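Local structure of aerobactin synthase IucA (Klebsiella pneumoniae subsp. pneumoniae, 5JM8) at residues A[199-204]-A[273-278]; A[223-228]-A[344-349]; A[264-269]-A[288-293]. The protein probably uses ATP to join citrate to an acetylated hydroxylysine during synthesis of the siderophore aerobactin, as a synthetase independent of nonribosomal peptide synthetases. All coordinates share one frame; numbering follows the deposited sequence.

Along the chain the segments come in the order 199-204, 223-228, 264-269, 273-278, 288-293 and 344-349. Contacts 1 and 2 therefore cross, as do contacts 1 and 3, while contact 3 is nested inside the loop closed by contact 2. All three reach one antiparallel sheet, in which strand 275-284 pairs with strands 267-269, 289-290 and 345-350. The centres of contacts 1 and 2 lie about 9 Å apart, those of contacts 2 and 3 about 11 Å, and those of contacts 1 and 3 about 17 Å. The sheet and the loop leading into strand 267-269 bring Lys278, Arg349, Arg266 and Arg290 to the triphosphate of ATP. Helix 198-209 and strand 221-226 pack away from the nucleotide.

Contact 1. Residues A[199-204]-A[273-278]; sequences QQRLTR and SRDMIK. With ATP (adenosine-5'-triphosphate), chain I.
Arg201 and Arg204 of the helix both form salt bridges with Asp275, at the start of the strand. The three make a network that ties helix 198-209 to strand 275-284. OD2 of Asp275 accepts from both arginines. Arg204 NH1 donates to Asp275 OD2 over 2.6 Å, from the syn side but 32° out of the carboxylate plane. Arg201 NE reaches Asp275 OD2 at 3.1 Å from the other face of that plane. Arg201 NH2 adds a weak bond. Arg201 NH1 also forms a salt bridge with Asp328. Water 1 bridges Asp275 and Arg204, donating to Asp275 OD2 and accepting from Arg204 NE at 2.8 Å.

Packing holds the Arg204 guanidinium from both faces. CD of Arg274 lies over the centre of one face, 3.4 Å above the plane, and CD of Arg201 covers the rim of the opposite face. The Arg204 chain runs out with CG trans to the backbone N (chi1 -169°) and bends at chi3, which swings its edge to Asp275. The guanidinium planes of Arg204 and Arg274 are 54° apart. Arg274 NE is buried here without a polar partner.

Farther along, Lys278 NZ bonds ATP O2B and Asp447, a magnesium ligand; its O3G contact is doubtfully short. Helix 198-209 lies against the sheet of strands 275-284 and 345-350, where Arg201 touches Leu348. Gln200, Thr203, Arg204 and Arg274 also touch the second subunit.

Contact 2. Residues A[223-228]-A[344-349]; sequences LFPLHP and SLFALR. With ATP (adenosine-5'-triphosphate), chain I.
Pro225 and Phe346 sit on strands of different sheets, their CA atoms 8.6 Å apart, and no hydrogen bond crosses between the two segments. Apolar side chains make most of the contact, with the carbonyl oxygens of Ser344 and Pro225 at its margin. The ring of Phe346 reaches across from 344-349 to meet Phe224 and Pro225.

CE2 of Phe346 lies over one face of the Phe224 ring, toward its rim, with Phe346 CE2 3.6 Å from Phe224 CZ. The two side chains point in opposing directions as they pass. Their ring centroids are 5.3 Å apart and the planes are inclined at 54°, an oblique pairing. The Pro225 side chain runs roughly perpendicular to that of Phe346. Its CG and CD approach the outer end of the Phe346 ring obliquely, and Pro225 CG is 3.6 Å from Phe346 CZ. Phe346 holds its CG between the backbone N and the carbonyl carbon (chi1 65°), and this turn carries the ring to the other segment. Phe224 CZ also comes 4.0 Å from Ser344 O, which lies at the edge of the Phe224 ring.

The arrangement is apolar packing between two antiparallel sheets. Strand 221-226 is an outer strand of a three-stranded sheet, bonded to strand 177-185. Strand 345-350 lies inside the larger sheet, between strands 275-284 and 329-334. The chain turns a corner at Ser344, whose OG is held by Met341 O and Leu333 N. Helix 198-209 adds Leu202 against Phe346 and Phe205 against Pro225.

Arg349, at the far end of the strand, leaves this core for the nucleotide. Its NH2 donates to ATP O3G at 2.9 Å. A salt bridge from Arg349 NH2 to Glu327 gives the guanidinium a second partner.

Contact 3. Residues A[264-269]-A[288-293]; sequences SSRSLY and SVRTLS. With ATP (adenosine-5'-triphosphate), chain I.
Arg290 lies nearly perpendicular to Arg266 beside the triphosphate of ATP. Their guanidinium planes are turned 60° apart. CD of Arg290 stands 3.9 Å above one face of the Arg266 guanidinium, near its margin. The closeness of the two groups, 3.9 Å between Arg266 NH1 and Arg290 NH1, is consistent with both binding the same triphosphate, whose negative charge probably offsets theirs.

The extended chain of Arg266 carries its guanidinium to the beta phosphate. There Arg266 NE donates to ATP O1B at 3.2 Å, and Arg266 NH1 to ATP O2B at 3.2 Å. NH2 of Arg266 points the other way, to the second segment. It makes a weak bond to Arg290 O at 3.2 Å, with an N-H...O angle of 127°. The methyl CD2 of Leu292 approaches Arg266 NH2 obliquely, at 3.3 Å.

Arg290 bends at chi2 (-66°) and turns its end to the alpha phosphate, where NH1 makes a weak bond of 2.9 Å to ATP O1A. CB of Ser288 covers the centre of one face of the Arg290 guanidinium. NH2 of Arg290 is bonded to Leu285 O.

The two segments line part of the ATP pocket, with magnesium about 7 Å from the Arg266 side chain. Strand 267-269 and the short, weakly bonded strand 289-290 both pair antiparallel with strand 275-284, and helix 294-306 begins just after Ser293.

Contact 1. Residues A[199-204]-A[273-278]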
loop_
_atom_site.group_PDB
_atom_site.type_symbol
_atom_site.label_atom_id
_atom_site.label_comp_id
_atom_site.label_asym_id
_atom_site.label_seq_id
_atom_site.Cartn_x
_atom_site.Cartn_y
_atom_site.Cartn_z
ATOM N N GLN A 199 32.978 -8.847 -2.846
ATOM C CA GLN A 199 32.393 -9.399 -4.061
ATOM C C GLN A 199 30.891 -9.600 -3.897
ATOM O O GLN A 199 30.112 -9.333 -4.811
ATOM C CB GLN A 199 33.062 -10.730 -4.414
ATOM C CG GLN A 199 32.554 -11.360 -5.703
ATOM C CD GLN A 199 33.221 -12.683 -6.011
ATOM O OE1 GLN A 199 34.024 -13.191 -5.228
ATOM N NE2 GLN A 199 32.884 -13.254 -7.161
ATOM N N GLN A 200 30.503 -10.065 -2.716
ATOM C CA GLN A 200 29.117 -10.397 -2.423
ATOM C C GLN A 200 28.237 -9.162 -2.208
ATOM O O GLN A 200 27.063 -9.170 -2.585
ATOM C CB GLN A 200 29.055 -11.301 -1.192
ATOM C CG GLN A 200 29.585 -12.710 -1.432
ATOM C CD GLN A 200 29.924 -13.441 -0.143
ATOM O OE1 GLN A 200 29.982 -12.840 0.930
ATOM N NE2 GLN A 200 30.147 -14.746 -0.246
ATOM N N ARG A 201 28.786 -8.109 -1.604
ATOM C CA ARG A 201 28.024 -6.873 -1.407
ATOM C C ARG A 201 27.590 -6.281 -2.737
ATOM O O ARG A 201 26.405 -6.043 -2.964
ATOM C CB ARG A 201 28.832 -5.811 -0.648
ATOM C CG ARG A 201 28.690 -5.792 0.877
ATOM C CD ARG A 201 27.252 -5.790 1.396
ATOM N NE ARG A 201 26.757 -4.479 1.809
ATOM C CZ ARG A 201 27.219 -3.780 2.842
ATOM N NH1 ARG A 201 28.233 -4.230 3.569
ATOM N NH2 ARG A 201 26.671 -2.605 3.136
ATOM N N LEU A 202 28.567 -6.045 -3.606
ATOM C CA LEU A 202 28.324 -5.420 -4.898
ATOM C C LEU A 202 27.361 -6.256 -5.729
ATOM O O LEU A 202 26.593 -5.722 -6.529
ATOM C CB LEU A 202 29.644 -5.225 -5.643
ATOM C CG LEU A 202 30.689 -4.400 -4.886
ATOM C CD1 LEU A 202 32.005 -4.353 -5.651
ATOM C CD2 LEU A 202 30.174 -2.992 -4.621
ATOM N N THR A 203 27.403 -7.569 -5.530
ATOM C CA THR A 203 26.475 -8.472 -6.196
ATOM C C THR A 203 25.059 -8.219 -5.697
ATOM O O THR A 203 24.135 -8.040 -6.492
ATOM C CB THR A 203 26.842 -9.950 -5.957
ATOM O OG1 THR A 203 28.129 -10.227 -6.524
ATOM C CG2 THR A 203 25.815 -10.866 -6.594
ATOM N N ARG A 204 24.894 -8.208 -4.378
ATOM C CA ARG A 204 23.594 -7.946 -3.768
ATOM C C ARG A 204 23.099 -6.555 -4.130
ATOM O O ARG A 204 21.954 -6.383 -4.547
ATOM C CB ARG A 204 23.666 -8.078 -2.244
ATOM C CG ARG A 204 22.301 -8.079 -1.564
ATOM C CD ARG A 204 22.419 -8.044 -0.047
ATOM N NE ARG A 204 22.829 -6.734 0.450
ATOM C CZ ARG A 204 23.100 -6.469 1.724
ATOM N NH1 ARG A 204 23.462 -5.247 2.088
ATOM N NH2 ARG A 204 23.009 -7.427 2.635
ATOM N N SER A 273 16.245 -0.248 -1.413
ATOM C CA SER A 273 17.615 -0.720 -1.257
ATOM C C SER A 273 17.948 -1.007 0.200
ATOM O O SER A 273 17.728 -0.172 1.079
ATOM C CB SER A 273 18.603 0.303 -1.814
ATOM O OG SER A 273 19.937 -0.080 -1.529
ATOM N N ARG A 274 18.490 -2.194 0.438
ATOM C CA ARG A 274 18.922 -2.600 1.764
ATOM C C ARG A 274 20.045 -1.697 2.261
ATOM O O ARG A 274 20.276 -1.577 3.465
ATOM C CB ARG A 274 19.379 -4.057 1.733
ATOM C CG ARG A 274 19.674 -4.666 3.087
ATOM C CD ARG A 274 19.849 -6.172 2.962
ATOM N NE ARG A 274 18.646 -6.825 2.450
ATOM C CZ ARG A 274 17.612 -7.188 3.203
ATOM N NH1 ARG A 274 17.621 -6.964 4.513
ATOM N NH2 ARG A 274 16.563 -7.776 2.644
ATOM N N ASP A 275 20.733 -1.060 1.317
ATOM C CA ASP A 275 21.852 -0.179 1.626
ATOM C C ASP A 275 21.652 1.224 1.067
ATOM O O ASP A 275 21.132 1.399 -0.036
ATOM C CB ASP A 275 23.154 -0.759 1.067
ATOM C CG ASP A 275 23.599 -2.008 1.794
ATOM O OD1 ASP A 275 23.444 -2.067 3.031
ATOM O OD2 ASP A 275 24.105 -2.931 1.127
ATOM N N MET A 276 22.060 2.219 1.848
ATOM C CA MET A 276 22.270 3.561 1.329
ATOM C C MET A 276 23.703 3.622 0.819
ATOM O O MET A 276 24.514 2.749 1.135
ATOM C CB MET A 276 22.034 4.623 2.403
ATOM C CG MET A 276 20.621 4.669 2.946
ATOM S SD MET A 276 20.387 6.092 4.020
ATOM C CE MET A 276 18.814 5.703 4.783
ATOM N N ILE A 277 24.020 4.647 0.037
ATOM C CA ILE A 277 25.375 4.805 -0.471
ATOM C C ILE A 277 25.846 6.251 -0.314
ATOM O O ILE A 277 25.115 7.197 -0.608
ATOM C CB ILE A 277 25.464 4.347 -1.944
ATOM C CG1 ILE A 277 26.921 4.313 -2.410
ATOM C CG2 ILE A 277 24.603 5.229 -2.840
ATOM C CD1 ILE A 277 27.153 3.398 -3.590
ATOM N N LYS A 278 27.069 6.396 0.189
ATOM C CA LYS A 278 27.673 7.697 0.448
ATOM C C LYS A 278 28.931 7.863 -0.395
ATOM O O LYS A 278 29.965 7.268 -0.099
ATOM C CB LYS A 278 28.002 7.838 1.934
ATOM C CG LYS A 278 28.695 9.133 2.311
ATOM C CD LYS A 278 28.864 9.232 3.820
ATOM C CE LYS A 278 29.605 10.492 4.225
ATOM N NZ LYS A 278 29.664 10.641 5.703
HETATM P PG ATP I . 26.166 12.031 5.802
HETATM O O1G ATP I . 25.495 11.535 4.546
HETATM O O2G ATP I . 25.211 12.258 6.949
HETATM O O3G ATP I . 27.392 11.241 6.194
HETATM P PB ATP I . 28.102 14.199 5.727
HETATM O O1B ATP I . 28.428 15.115 4.574
HETATM O O2B ATP I . 29.103 13.147 6.149
HETATM O O3B ATP I . 26.655 13.531 5.437
HETATM P PA ATP I . 28.607 16.332 7.571
HETATM O O1A ATP I . 30.042 16.118 7.162
HETATM O O2A ATP I . 28.260 16.491 9.031
HETATM O O3A ATP I . 27.726 15.108 7.007
HETATM O "O5'" ATP I . 27.988 17.596 6.796
HETATM C "C5'" ATP I . 26.627 17.928 7.046
HETATM C "C4'" ATP I . 25.963 18.554 5.828
HETATM O "O4'" ATP I . 24.626 18.909 6.186
HETATM C "C3'" ATP I . 26.658 19.818 5.345
HETATM O "O3'" ATP I . 26.886 19.731 3.932
HETATM C "C2'" ATP I . 25.715 20.958 5.681
HETATM O "O2'" ATP I . 25.620 21.902 4.615
HETATM C "C1'" ATP I . 24.372 20.289 5.917
HETATM N N9 ATP I . 23.653 20.886 7.065
HETATM C C8 ATP I . 22.441 21.457 6.980
HETATM N N7 ATP I . 22.038 21.914 8.192
HETATM C C5 ATP I . 23.011 21.629 9.074
HETATM C C6 ATP I . 23.220 21.835 10.521
HETATM N N6 ATP I . 22.265 22.456 11.252
HETATM N N1 ATP I . 24.377 21.388 11.061
HETATM C C2 ATP I . 25.320 20.772 10.323
HETATM N N3 ATP I . 25.189 20.554 9.002
HETATM C C4 ATP I . 24.079 20.951 8.329
HETATM O O HOH W 1 23.184 -4.271 -0.808
#

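Contact 2. Residues A[223-228]-A[344-349]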
loop_
_atom_site.group_PDB
_atom_site.type_symbol
_atom_site.label_atom_id
_atom_site.label_comp_id
_atom_site.label_asym_id
_atom_site.label_seq_id
_atom_site.Cartn_x
_atom_site.Cartn_y
_atom_site.Cartn_z
ATOM N N LEU A 223 30.136 -5.473 -11.037
ATOM C CA LEU A 223 29.387 -4.234 -11.197
ATOM C C LEU A 223 29.751 -3.264 -10.077
ATOM O O LEU A 223 29.787 -3.644 -8.904
ATOM C CB LEU A 223 27.883 -4.511 -11.203
ATOM C CG LEU A 223 27.381 -5.410 -12.336
ATOM C CD1 LEU A 223 25.912 -5.752 -12.132
ATOM C CD2 LEU A 223 27.593 -4.743 -13.687
ATOM N N PHE A 224 30.013 -2.016 -10.451
ATOM C CA PHE A 224 30.545 -1.017 -9.533
ATOM C C PHE A 224 29.736 0.277 -9.632
ATOM O O PHE A 224 29.743 0.932 -10.673
ATOM C CB PHE A 224 32.019 -0.766 -9.856
ATOM C CG PHE A 224 32.718 0.133 -8.878
ATOM C CD1 PHE A 224 33.284 -0.381 -7.725
ATOM C CD2 PHE A 224 32.827 1.488 -9.125
ATOM C CE1 PHE A 224 33.934 0.448 -6.831
ATOM C CE2 PHE A 224 33.473 2.320 -8.239
ATOM C CZ PHE A 224 34.028 1.800 -7.090
ATOM N N PRO A 225 29.026 0.652 -8.553
ATOM C CA PRO A 225 28.135 1.815 -8.625
ATOM C C PRO A 225 28.865 3.151 -8.526
ATOM O O PRO A 225 29.871 3.253 -7.824
ATOM C CB PRO A 225 27.217 1.618 -7.421
ATOM C CG PRO A 225 28.079 0.926 -6.425
ATOM C CD PRO A 225 28.994 0.027 -7.218
ATOM N N LEU A 226 28.351 4.158 -9.228
ATOM C CA LEU A 226 28.930 5.499 -9.215
ATOM C C LEU A 226 27.868 6.590 -9.144
ATOM O O LEU A 226 26.728 6.392 -9.560
ATOM C CB LEU A 226 29.788 5.728 -10.464
ATOM C CG LEU A 226 31.217 5.181 -10.451
ATOM C CD1 LEU A 226 31.258 3.757 -10.957
ATOM C CD2 LEU A 226 32.128 6.071 -11.276
ATOM N N HIS A 227 28.263 7.744 -8.616
ATOM C CA HIS A 227 27.429 8.937 -8.647
ATOM C C HIS A 227 27.458 9.479 -10.075
ATOM O O HIS A 227 28.539 9.627 -10.649
ATOM C CB HIS A 227 27.938 9.977 -7.643
ATOM C CG HIS A 227 27.037 11.161 -7.475
ATOM N ND1 HIS A 227 26.749 12.032 -8.502
ATOM C CD2 HIS A 227 26.373 11.627 -6.390
ATOM C CE1 HIS A 227 25.939 12.978 -8.063
ATOM N NE2 HIS A 227 25.695 12.756 -6.783
ATOM N N PRO A 228 26.279 9.762 -10.665
ATOM C CA PRO A 228 26.238 10.160 -12.079
ATOM C C PRO A 228 27.165 11.322 -12.429
ATOM O O PRO A 228 27.693 11.364 -13.536
ATOM C CB PRO A 228 24.775 10.563 -12.284
ATOM C CG PRO A 228 24.029 9.776 -11.283
ATOM C CD PRO A 228 24.926 9.694 -10.083
ATOM N N SER A 344 36.809 8.091 -6.351
ATOM C CA SER A 344 35.904 7.021 -6.772
ATOM C C SER A 344 35.256 6.317 -5.582
ATOM O O SER A 344 34.336 5.515 -5.751
ATOM C CB SER A 344 36.654 5.992 -7.620
ATOM O OG SER A 344 37.614 5.297 -6.844
ATOM N N LEU A 345 35.738 6.619 -4.380
ATOM C CA LEU A 345 35.283 5.937 -3.171
ATOM C C LEU A 345 33.801 6.130 -2.886
ATOM O O LEU A 345 33.222 7.172 -3.188
ATOM C CB LEU A 345 36.075 6.426 -1.958
ATOM C CG LEU A 345 37.551 6.040 -1.871
ATOM C CD1 LEU A 345 38.214 6.807 -0.740
ATOM C CD2 LEU A 345 37.716 4.545 -1.670
ATOM N N PHE A 346 33.200 5.098 -2.305
ATOM C CA PHE A 346 31.893 5.213 -1.677
ATOM C C PHE A 346 31.849 4.281 -0.481
ATOM O O PHE A 346 32.653 3.352 -0.381
ATOM C CB PHE A 346 30.765 4.884 -2.658
ATOM C CG PHE A 346 30.758 3.455 -3.125
ATOM C CD1 PHE A 346 30.220 2.451 -2.336
ATOM C CD2 PHE A 346 31.274 3.119 -4.365
ATOM C CE1 PHE A 346 30.214 1.139 -2.768
ATOM C CE2 PHE A 346 31.267 1.809 -4.802
ATOM C CZ PHE A 346 30.733 0.819 -4.003
ATOM N N ALA A 347 30.910 4.532 0.422
ATOM C CA ALA A 347 30.675 3.647 1.551
ATOM C C ALA A 347 29.215 3.233 1.566
ATOM O O ALA A 347 28.340 3.994 1.153
ATOM C CB ALA A 347 31.056 4.326 2.848
ATOM N N LEU A 348 28.957 2.018 2.033
ATOM C CA LEU A 348 27.601 1.490 2.088
ATOM C C LEU A 348 27.046 1.572 3.502
ATOM O O LEU A 348 27.643 1.055 4.446
ATOM C CB LEU A 348 27.569 0.046 1.593
ATOM C CG LEU A 348 27.909 -0.153 0.114
ATOM C CD1 LEU A 348 28.009 -1.633 -0.196
ATOM C CD2 LEU A 348 26.882 0.516 -0.790
ATOM N N ARG A 349 25.894 2.222 3.626
ATOM C CA ARG A 349 25.270 2.482 4.916
ATOM C C ARG A 349 23.994 1.656 5.067
ATOM O O ARG A 349 23.188 1.572 4.139
ATOM C CB ARG A 349 24.973 3.980 5.050
ATOM C CG ARG A 349 24.145 4.380 6.256
ATOM C CD ARG A 349 23.924 5.882 6.272
ATOM N NE ARG A 349 25.179 6.609 6.441
ATOM C CZ ARG A 349 25.399 7.848 6.014
ATOM N NH1 ARG A 349 24.449 8.521 5.374
ATOM N NH2 ARG A 349 26.578 8.415 6.220
HETATM P PG ATP I . 26.166 12.031 5.802
HETATM O O1G ATP I . 25.495 11.535 4.546
HETATM O O2G ATP I . 25.211 12.258 6.949
HETATM O O3G ATP I . 27.392 11.241 6.194
HETATM P PB ATP I . 28.102 14.199 5.727
HETATM O O1B ATP I . 28.428 15.115 4.574
HETATM O O2B ATP I . 29.103 13.147 6.149
HETATM O O3B ATP I . 26.655 13.531 5.437
HETATM P PA ATP I . 28.607 16.332 7.571
HETATM O O1A ATP I . 30.042 16.118 7.162
HETATM O O2A ATP I . 28.260 16.491 9.031
HETATM O O3A ATP I . 27.726 15.108 7.007
HETATM O "O5'" ATP I . 27.988 17.596 6.796
HETATM C "C5'" ATP I . 26.627 17.928 7.046
HETATM C "C4'" ATP I . 25.963 18.554 5.828
HETATM O "O4'" ATP I . 24.626 18.909 6.186
HETATM C "C3'" ATP I . 26.658 19.818 5.345
HETATM O "O3'" ATP I . 26.886 19.731 3.932
HETATM C "C2'" ATP I . 25.715 20.958 5.681
HETATM O "O2'" ATP I . 25.620 21.902 4.615
HETATM C "C1'" ATP I . 24.372 20.289 5.917
HETATM N N9 ATP I . 23.653 20.886 7.065
HETATM C C8 ATP I . 22.441 21.457 6.980
HETATM N N7 ATP I . 22.038 21.914 8.192
HETATM C C5 ATP I . 23.011 21.629 9.074
HETATM C C6 ATP I . 23.220 21.835 10.521
HETATM N N6 ATP I . 22.265 22.456 11.252
HETATM N N1 ATP I . 24.377 21.388 11.061
HETATM C C2 ATP I . 25.320 20.772 10.323
HETATM N N3 ATP I . 25.189 20.554 9.002
HETATM C C4 ATP I . 24.079 20.951 8.329
#

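Contact 3. Residues A[264-269]-A[288-293]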
loop_
_atom_site.group_PDB
_atom_site.type_symbol
_atom_site.label_atom_id
_atom_site.label_comp_id
_atom_site.label_asym_id
_atom_site.label_seq_id
_atom_site.Cartn_x
_atom_site.Cartn_y
_atom_site.Cartn_z
ATOM N N SER A 264 22.760 15.784 2.899
ATOM C CA SER A 264 24.203 15.907 2.710
ATOM C C SER A 264 24.607 15.796 1.242
ATOM O O SER A 264 25.794 15.849 0.916
ATOM C CB SER A 264 24.933 14.838 3.519
ATOM O OG SER A 264 24.430 13.550 3.220
ATOM N N SER A 265 23.614 15.623 0.373
ATOM C CA SER A 265 23.812 15.551 -1.079
ATOM C C SER A 265 24.610 14.322 -1.528
ATOM O O SER A 265 24.172 13.597 -2.422
ATOM C CB SER A 265 24.501 16.819 -1.594
ATOM O OG SER A 265 23.721 17.972 -1.331
ATOM N N ARG A 266 25.773 14.087 -0.928
ATOM C CA ARG A 266 26.623 12.977 -1.356
ATOM C C ARG A 266 26.085 11.635 -0.888
ATOM O O ARG A 266 26.508 10.590 -1.382
ATOM C CB ARG A 266 28.057 13.160 -0.853
ATOM C CG ARG A 266 28.232 13.209 0.660
ATOM C CD ARG A 266 29.709 13.064 0.999
ATOM N NE ARG A 266 30.038 13.428 2.375
ATOM C CZ ARG A 266 31.273 13.413 2.866
ATOM N NH1 ARG A 266 31.496 13.757 4.127
ATOM N NH2 ARG A 266 32.293 13.053 2.098
ATOM N N SER A 267 25.158 11.667 0.063
ATOM C CA SER A 267 24.513 10.451 0.535
ATOM C C SER A 267 23.160 10.291 -0.137
ATOM O O SER A 267 22.316 11.186 -0.076
ATOM C CB SER A 267 24.359 10.472 2.053
ATOM O OG SER A 267 25.628 10.456 2.684
ATOM N N LEU A 268 22.973 9.146 -0.785
ATOM C CA LEU A 268 21.753 8.859 -1.530
ATOM C C LEU A 268 20.874 7.839 -0.810
ATOM O O LEU A 268 21.370 7.000 -0.059
ATOM C CB LEU A 268 22.098 8.344 -2.927
ATOM C CG LEU A 268 22.498 9.373 -3.989
ATOM C CD1 LEU A 268 23.606 10.291 -3.507
ATOM C CD2 LEU A 268 22.910 8.666 -5.273
ATOM N N TYR A 269 19.569 7.917 -1.059
ATOM C CA TYR A 269 18.599 7.009 -0.456
ATOM C C TYR A 269 17.715 6.352 -1.515
ATOM O O TYR A 269 17.231 7.013 -2.433
ATOM C CB TYR A 269 17.739 7.763 0.562
ATOM C CG TYR A 269 16.510 7.014 1.034
ATOM C CD1 TYR A 269 16.621 5.897 1.851
ATOM C CD2 TYR A 269 15.238 7.439 0.674
ATOM C CE1 TYR A 269 15.496 5.217 2.289
ATOM C CE2 TYR A 269 14.108 6.766 1.107
ATOM C CZ TYR A 269 14.241 5.658 1.913
ATOM O OH TYR A 269 13.113 4.994 2.340
ATOM N N SER A 288 33.835 22.503 3.213
ATOM C CA SER A 288 34.474 21.195 3.111
ATOM C C SER A 288 34.198 20.552 1.759
ATOM O O SER A 288 33.042 20.356 1.376
ATOM C CB SER A 288 34.003 20.260 4.228
ATOM O OG SER A 288 34.584 18.974 4.080
ATOM N N VAL A 289 35.269 20.241 1.035
ATOM C CA VAL A 289 35.164 19.394 -0.139
ATOM C C VAL A 289 34.621 18.054 0.338
ATOM O O VAL A 289 35.008 17.565 1.402
ATOM C CB VAL A 289 36.517 19.210 -0.856
ATOM C CG1 VAL A 289 37.510 18.476 0.042
ATOM C CG2 VAL A 289 36.327 18.457 -2.161
ATOM N N ARG A 290 33.716 17.468 -0.437
ATOM C CA ARG A 290 32.965 16.309 0.031
ATOM C C ARG A 290 33.472 15.009 -0.576
ATOM O O ARG A 290 32.698 14.092 -0.849
ATOM C CB ARG A 290 31.481 16.505 -0.274
ATOM C CG ARG A 290 30.850 17.652 0.505
ATOM C CD ARG A 290 30.826 17.363 1.996
ATOM N NE ARG A 290 30.387 18.512 2.779
ATOM C CZ ARG A 290 30.433 18.569 4.106
ATOM N NH1 ARG A 290 30.904 17.540 4.799
ATOM N NH2 ARG A 290 30.010 19.653 4.740
ATOM N N THR A 291 34.779 14.944 -0.793
ATOM C CA THR A 291 35.426 13.701 -1.177
ATOM C C THR A 291 35.683 12.868 0.069
ATOM O O THR A 291 35.826 13.409 1.164
ATOM C CB THR A 291 36.753 13.948 -1.906
ATOM O OG1 THR A 291 37.526 14.907 -1.173
ATOM C CG2 THR A 291 36.507 14.473 -3.314
ATOM N N LEU A 292 35.732 11.551 -0.103
ATOM C CA LEU A 292 36.060 10.641 0.985
ATOM C C LEU A 292 37.517 10.221 0.902
ATOM O O LEU A 292 38.152 10.349 -0.144
ATOM C CB LEU A 292 35.169 9.401 0.947
ATOM C CG LEU A 292 33.683 9.604 1.232
ATOM C CD1 LEU A 292 32.926 8.311 0.973
ATOM C CD2 LEU A 292 33.474 10.078 2.662
ATOM N N SER A 293 38.036 9.718 2.015
ATOM C CA SER A 293 39.367 9.137 2.049
ATOM C C SER A 293 39.282 7.734 2.630
ATOM O O SER A 293 38.334 7.410 3.348
ATOM C CB SER A 293 40.318 10.006 2.871
ATOM O OG SER A 293 39.887 10.098 4.217
HETATM P PG ATP I . 26.166 12.031 5.802
HETATM O O1G ATP I . 25.495 11.535 4.546
HETATM O O2G ATP I . 25.211 12.258 6.949
HETATM O O3G ATP I . 27.392 11.241 6.194
HETATM P PB ATP I . 28.102 14.199 5.727
HETATM O O1B ATP I . 28.428 15.115 4.574
HETATM O O2B ATP I . 29.103 13.147 6.149
HETATM O O3B ATP I . 26.655 13.531 5.437
HETATM P PA ATP I . 28.607 16.332 7.571
HETATM O O1A ATP I . 30.042 16.118 7.162
HETATM O O2A ATP I . 28.260 16.491 9.031
HETATM O O3A ATP I . 27.726 15.108 7.007
HETATM O "O5'" ATP I . 27.988 17.596 6.796
HETATM C "C5'" ATP I . 26.627 17.928 7.046
HETATM C "C4'" ATP I . 25.963 18.554 5.828
HETATM O "O4'" ATP I . 24.626 18.909 6.186
HETATM C "C3'" ATP I . 26.658 19.818 5.345
HETATM O "O3'" ATP I . 26.886 19.731 3.932
HETATM C "C2'" ATP I . 25.715 20.958 5.681
HETATM O "O2'" ATP I . 25.620 21.902 4.615
HETATM C "C1'" ATP I . 24.372 20.289 5.917
HETATM N N9 ATP I . 23.653 20.886 7.065
HETATM C C8 ATP I . 22.441 21.457 6.980
HETATM N N7 ATP I . 22.038 21.914 8.192
HETATM C C5 ATP I . 23.011 21.629 9.074
HETATM C C6 ATP I . 23.220 21.835 10.521
HETATM N N6 ATP I . 22.265 22.456 11.252
HETATM N N1 ATP I . 24.377 21.388 11.061
HETATM C C2 ATP I . 25.320 20.772 10.323
HETATM N N3 ATP I . 25.189 20.554 9.002
HETATM C C4 ATP I . 24.079 20.951 8.329
#